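Local coordinates for high affinity transport system protein p37 (Mycoplasma hyorhinis, PDB 3EKI), which binds thiamine diphosphate as the extracytoplasmic lipoprotein of a high-affinity transport system, probably one that imports thiamine or its diphosphate, at residues K222-L228 / N329-E333; A234-W240 / H269-F274. All blocks are in the same frame, centred on the assembly; numbering follows the deposited sequence.

How the contacts relate
Following the chain from the N terminus, strand 217-223 leads through Asn224 into helix 225-236, and this helix joins the two sites: contact 1 holds its start, contact 2 its end. Contact 2 (234-240 with 269-274) closes the shorter loop, of 28 residues, folding the turn after helix 256-269 back on the end of helix 225-236. Contact 1 (222-228 with 329-333) closes the longer one, of 100 residues, by adding strand 331-337 to the sheet beside strand 217-223. The shorter loop lies wholly within the longer, without crossing. The contacts do not touch: their centres are 20 Å apart and their nearest atoms about 7 Å.

Contact 1: residues K222-L228 / N329-E333; sequences KGNDETL and NEKME. With CA (calcium ion), chain E.
The carbonyl oxygen of Lys331 takes a hydrogen bond from Gly223 N at 3.0 Å, lying in the carbonyl plane, and a weaker CA-H...O contact from Lys222, with Lys222 CA 3.2 Å from Lys331 O. Lys331 N returns a bond to Gly223 O, completing an antiparallel hydrogen-bonded pair. Gly223 has no side chain, so its CA can lie 4.2 Å from Thr227 CG2 in the helix that follows. Asn224 caps that helix: its OD1 takes Thr227 N at 2.8 Å nearly along the C=O axis and the Thr227 hydroxyl from above the amide plane. Lys331 suits the sheet edge because its long chain curls at the end (chi3 -75°, chi4 -55°), bringing NZ to Asp225 OD1 in a 3.2 Å salt bridge; Leu228 CD1 rests against CE and NZ. Lys222 NZ is ringed by the carbonyls of Leu296, Leu299 and Phe302 and by water 1, more acceptors than its three N-H groups can serve singly; water 1 also lies within bonding distance of Glu330 OE1. Glu330 O binds calcium at 2.3 Å, alongside Thr326 OG1 and Lys327 O. Strand 331-337 thus borders the mixed sheet, while strand 217-223, beside it, pairs through Lys222 with His303 and runs on into helix 225-236.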
# COMPACT_ATOMS: atom_id res chain seq x y z
N LYS A 222 17.29 -7.65 11.91
CA LYS A 222 17.63 -9.07 11.81
C LYS A 222 19.01 -9.31 12.37
O LYS A 222 19.89 -8.49 12.11
CB LYS A 222 17.58 -9.55 10.38
CG LYS A 222 18.06 -10.96 10.15
CD LYS A 222 19.07 -11.20 9.09
CE LYS A 222 20.05 -10.12 8.70
NZ LYS A 222 20.99 -10.53 7.66
N GLY A 223 19.20 -10.40 13.10
CA GLY A 223 20.55 -10.80 13.46
C GLY A 223 20.53 -11.96 14.44
O GLY A 223 19.44 -12.39 14.81
N ASN A 224 21.72 -12.37 14.85
CA ASN A 224 21.80 -13.19 16.06
C ASN A 224 21.54 -12.34 17.29
O ASN A 224 21.35 -11.11 17.22
CB ASN A 224 23.17 -13.86 16.09
CG ASN A 224 24.33 -12.89 16.19
OD1 ASN A 224 24.22 -11.75 16.60
ND2 ASN A 224 25.51 -13.38 15.82
N ASP A 225 21.51 -12.99 18.46
CA ASP A 225 21.17 -12.27 19.67
C ASP A 225 22.06 -11.06 19.97
O ASP A 225 21.57 -10.00 20.37
CB ASP A 225 21.29 -13.22 20.87
CG ASP A 225 20.26 -14.33 20.82
OD1 ASP A 225 19.28 -14.19 20.08
OD2 ASP A 225 20.48 -15.31 21.56
N GLU A 226 23.36 -11.24 19.78
CA GLU A 226 24.31 -10.15 20.07
C GLU A 226 24.08 -8.99 19.11
O GLU A 226 24.06 -7.85 19.55
CB GLU A 226 25.72 -10.69 20.02
CG GLU A 226 26.85 -9.84 19.53
CD GLU A 226 28.19 -10.36 20.03
OE1 GLU A 226 28.85 -11.09 19.27
OE2 GLU A 226 28.56 -10.04 21.18
N THR A 227 23.88 -9.31 17.83
CA THR A 227 23.66 -8.25 16.82
C THR A 227 22.36 -7.53 17.06
O THR A 227 22.23 -6.30 16.98
CB THR A 227 23.71 -8.88 15.42
OG1 THR A 227 25.05 -9.35 15.18
CG2 THR A 227 23.39 -7.85 14.34
N LEU A 228 21.27 -8.22 17.38
CA LEU A 228 20.00 -7.56 17.66
C LEU A 228 20.15 -6.59 18.83
O LEU A 228 19.61 -5.49 18.89
CB LEU A 228 18.93 -8.60 17.93
CG LEU A 228 18.41 -9.38 16.72
CD1 LEU A 228 17.50 -10.51 17.15
CD2 LEU A 228 17.68 -8.43 15.79
N ASN A 329 20.48 -19.44 13.52
CA ASN A 329 20.55 -18.75 14.83
C ASN A 329 20.27 -17.26 14.74
O ASN A 329 20.62 -16.48 15.64
CB ASN A 329 21.91 -19.01 15.46
CG ASN A 329 23.00 -18.17 14.83
OD1 ASN A 329 22.97 -17.98 13.61
ND2 ASN A 329 23.91 -17.69 15.67
N GLU A 330 19.56 -16.84 13.69
CA GLU A 330 19.15 -15.44 13.55
C GLU A 330 17.63 -15.35 13.51
O GLU A 330 16.94 -16.32 13.23
CB GLU A 330 19.77 -14.81 12.30
CG GLU A 330 21.28 -14.95 12.31
CD GLU A 330 22.01 -14.18 11.23
OE1 GLU A 330 21.34 -13.54 10.40
OE2 GLU A 330 23.26 -14.24 11.23
N LYS A 331 17.11 -14.18 13.83
CA LYS A 331 15.71 -13.88 13.81
C LYS A 331 15.56 -12.51 13.12
O LYS A 331 16.43 -11.65 13.18
CB LYS A 331 15.08 -13.76 15.20
CG LYS A 331 15.41 -14.78 16.26
CD LYS A 331 14.58 -14.53 17.51
CE LYS A 331 15.09 -13.32 18.29
NZ LYS A 331 16.54 -13.43 18.62
N MET A 332 14.41 -12.34 12.52
CA MET A 332 13.94 -11.07 11.99
C MET A 332 12.73 -10.60 12.78
O MET A 332 11.79 -11.38 13.01
CB MET A 332 13.58 -11.31 10.54
CG MET A 332 13.52 -10.12 9.63
SD MET A 332 13.25 -10.64 7.91
CE MET A 332 12.43 -9.15 7.33
N GLU A 333 12.71 -9.36 13.23
CA GLU A 333 11.61 -8.86 14.02
C GLU A 333 11.34 -7.39 13.72
O GLU A 333 12.21 -6.69 13.20
CB GLU A 333 11.90 -9.02 15.52
CG GLU A 333 13.10 -8.24 16.01
CD GLU A 333 13.64 -8.72 17.35
OE1 GLU A 333 14.08 -7.85 18.13
OE2 GLU A 333 13.67 -9.92 17.68
CA CA E . 16.02 -18.03 12.02
O HOH W 1 21.96 -13.07 7.55
O HOH W 2 23.85 -11.35 12.93
O HOH W 3 21.59 -15.92 18.16
O HOH W 4 17.11 -12.20 20.72
O HOH W 5 15.98 -19.51 13.76
O HOH W 6 13.88 -17.37 12.68

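Contact 2: residues A234-W240 / H269-F274; sequences AWNDKDW and HFQNKF. With GOL (glycerol), chain C.
A Schellman motif ends helix 225-236, and an aromatic cluster is built against it. Lys238, with positive phi (53°), turns the chain so that its N bonds Trp235 O while Asp239 N bonds Ala234 O. From the opposite face of the Trp235 carbonyl, His269 NE2 donates to Trp235 O at 2.8 Å. Histidine suits this place because its flat ring can also stack on the six-membered ring of Trp235, centroids 3.5 Å apart and planes at 13°, with Lys238 CG over its other face. Phe270 fills the centre: Trp240 CE3 lies over one face at 3.8 Å from Phe270 CD2, and the Lys238-Asp239 backbone meets the ring edge. Phe274 follows a type II turn from Phe270 to Lys273 and stacks on Trp240 with centroids 4.5 Å apart and planes at 26°. Lys273 CB packs on Trp240 CB at 3.5 Å, while Lys273 NZ bonds a glycerol, most likely a crystal additive, and weakly Lys238 O. The other ring nitrogens find partners elsewhere in the chain: Trp235 NE1 at Gly165 O, His269 ND1 at Tyr162 OH, Trp240 NE1 at Asp280 OD2. Leu266 of helix 256-269 touches Trp235, Trp240 and Phe274, and Trp235 also reaches Leu335 and Ile336 of strand 331-337.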
# COMPACT_ATOMS: atom_id res chain seq x y z
N ALA A 234 21.92 0.87 19.63
CA ALA A 234 22.21 2.04 18.82
C ALA A 234 20.96 2.90 18.65
O ALA A 234 20.98 4.13 18.67
CB ALA A 234 22.78 1.59 17.49
N TRP A 235 19.82 2.23 18.47
CA TRP A 235 18.55 2.94 18.42
C TRP A 235 18.30 3.72 19.70
O TRP A 235 17.99 4.90 19.71
CB TRP A 235 17.42 1.93 18.19
CG TRP A 235 16.05 2.51 18.22
CD1 TRP A 235 15.23 2.58 19.29
CD2 TRP A 235 15.33 3.10 17.12
NE1 TRP A 235 14.04 3.17 18.97
CE2 TRP A 235 14.08 3.49 17.65
CE3 TRP A 235 15.61 3.32 15.77
CZ2 TRP A 235 13.08 4.12 16.87
CZ3 TRP A 235 14.62 3.94 15.01
CH2 TRP A 235 13.39 4.32 15.57
N ASN A 236 18.45 3.04 20.84
CA ASN A 236 18.15 3.65 22.13
C ASN A 236 19.09 4.82 22.43
O ASN A 236 18.67 5.74 23.13
CB ASN A 236 18.26 2.60 23.25
CG ASN A 236 17.20 1.52 23.23
OD1 ASN A 236 16.14 1.64 22.64
ND2 ASN A 236 17.50 0.41 23.89
N ASP A 237 20.31 4.74 21.94
CA ASP A 237 21.35 5.73 22.20
C ASP A 237 21.37 6.82 21.14
O ASP A 237 22.18 7.75 21.20
CB ASP A 237 22.75 5.09 22.25
CG ASP A 237 22.99 4.29 23.52
OD1 ASP A 237 22.06 4.16 24.33
OD2 ASP A 237 24.13 3.80 23.70
N LYS A 238 20.50 6.67 20.14
CA LYS A 238 20.43 7.55 18.97
C LYS A 238 21.78 7.68 18.27
O LYS A 238 22.21 8.71 17.79
CB LYS A 238 19.81 8.90 19.33
CG LYS A 238 18.39 8.76 19.83
CD LYS A 238 17.70 10.06 20.16
CE LYS A 238 16.34 9.83 20.80
NZ LYS A 238 15.69 11.11 21.18
N ASP A 239 22.48 6.57 18.13
CA ASP A 239 23.76 6.45 17.44
C ASP A 239 23.49 6.01 15.99
O ASP A 239 23.48 4.85 15.63
CB ASP A 239 24.67 5.50 18.17
CG ASP A 239 26.03 5.33 17.52
OD1 ASP A 239 26.33 5.96 16.48
OD2 ASP A 239 26.80 4.51 18.10
N TRP A 240 23.23 7.06 15.21
CA TRP A 240 22.87 6.90 13.81
C TRP A 240 23.98 6.21 13.05
O TRP A 240 23.73 5.28 12.28
CB TRP A 240 22.53 8.26 13.17
CG TRP A 240 22.35 8.14 11.68
CD1 TRP A 240 23.13 8.73 10.74
CD2 TRP A 240 21.34 7.39 10.98
NE1 TRP A 240 22.68 8.40 9.49
CE2 TRP A 240 21.59 7.59 9.61
CE3 TRP A 240 20.26 6.59 11.35
CZ2 TRP A 240 20.78 6.99 8.63
CZ3 TRP A 240 19.47 6.01 10.38
CH2 TRP A 240 19.73 6.21 9.02
N HIS A 269 13.70 10.29 15.05
CA HIS A 269 14.36 9.58 16.14
C HIS A 269 15.80 10.04 16.30
O HIS A 269 16.19 10.50 17.38
CB HIS A 269 14.31 8.07 15.90
CG HIS A 269 14.71 7.26 17.09
ND1 HIS A 269 13.97 7.22 18.25
CD2 HIS A 269 15.78 6.46 17.30
CE1 HIS A 269 14.56 6.43 19.12
NE2 HIS A 269 15.67 5.95 18.57
N PHE A 270 16.59 9.91 15.24
CA PHE A 270 17.99 10.31 15.27
C PHE A 270 18.16 11.77 14.87
O PHE A 270 18.97 12.09 14.00
CB PHE A 270 18.82 9.41 14.36
CG PHE A 270 18.74 7.95 14.71
CD1 PHE A 270 19.65 7.39 15.60
CD2 PHE A 270 17.77 7.14 14.15
CE1 PHE A 270 19.58 6.05 15.93
CE2 PHE A 270 17.70 5.80 14.47
CZ PHE A 270 18.60 5.25 15.36
N GLN A 271 17.40 12.65 15.50
CA GLN A 271 17.48 14.07 15.21
C GLN A 271 18.94 14.54 15.20
O GLN A 271 19.73 13.98 15.96
CB GLN A 271 16.78 14.94 16.24
CG GLN A 271 15.39 14.58 16.70
CD GLN A 271 15.02 15.53 17.85
OE1 GLN A 271 14.61 16.67 17.63
NE2 GLN A 271 15.20 15.02 19.06
N ASN A 272 19.18 15.49 14.35
CA ASN A 272 20.40 16.19 14.02
C ASN A 272 21.39 15.28 13.34
O ASN A 272 22.42 15.71 12.78
CB ASN A 272 20.93 16.91 15.28
CG ASN A 272 19.80 17.69 15.95
OD1 ASN A 272 18.94 18.30 15.29
ND2 ASN A 272 19.75 17.72 17.28
N LYS A 273 21.17 13.96 13.26
CA LYS A 273 22.30 13.17 12.77
C LYS A 273 22.43 13.08 11.26
O LYS A 273 23.52 12.72 10.81
CB LYS A 273 22.21 11.74 13.32
CG LYS A 273 22.19 11.65 14.84
CD LYS A 273 23.44 12.19 15.48
CE LYS A 273 23.72 11.53 16.82
NZ LYS A 273 22.81 12.01 17.90
N PHE A 274 21.36 13.34 10.51
CA PHE A 274 21.42 13.36 9.05
C PHE A 274 20.33 14.25 8.44
O PHE A 274 19.35 14.58 9.11
CB PHE A 274 21.31 11.95 8.47
CG PHE A 274 19.97 11.28 8.58
CD1 PHE A 274 19.02 11.33 7.57
CD2 PHE A 274 19.62 10.58 9.73
CE1 PHE A 274 17.79 10.73 7.67
CE2 PHE A 274 18.39 9.97 9.82
CZ PHE A 274 17.46 10.03 8.82
C1 GOL C . 25.24 8.90 19.99
O1 GOL C . 24.76 8.08 21.07
C2 GOL C . 25.56 10.30 20.47
O2 GOL C . 25.83 11.16 19.35
C3 GOL C . 24.43 10.87 21.32
O3 GOL C . 23.19 10.81 20.66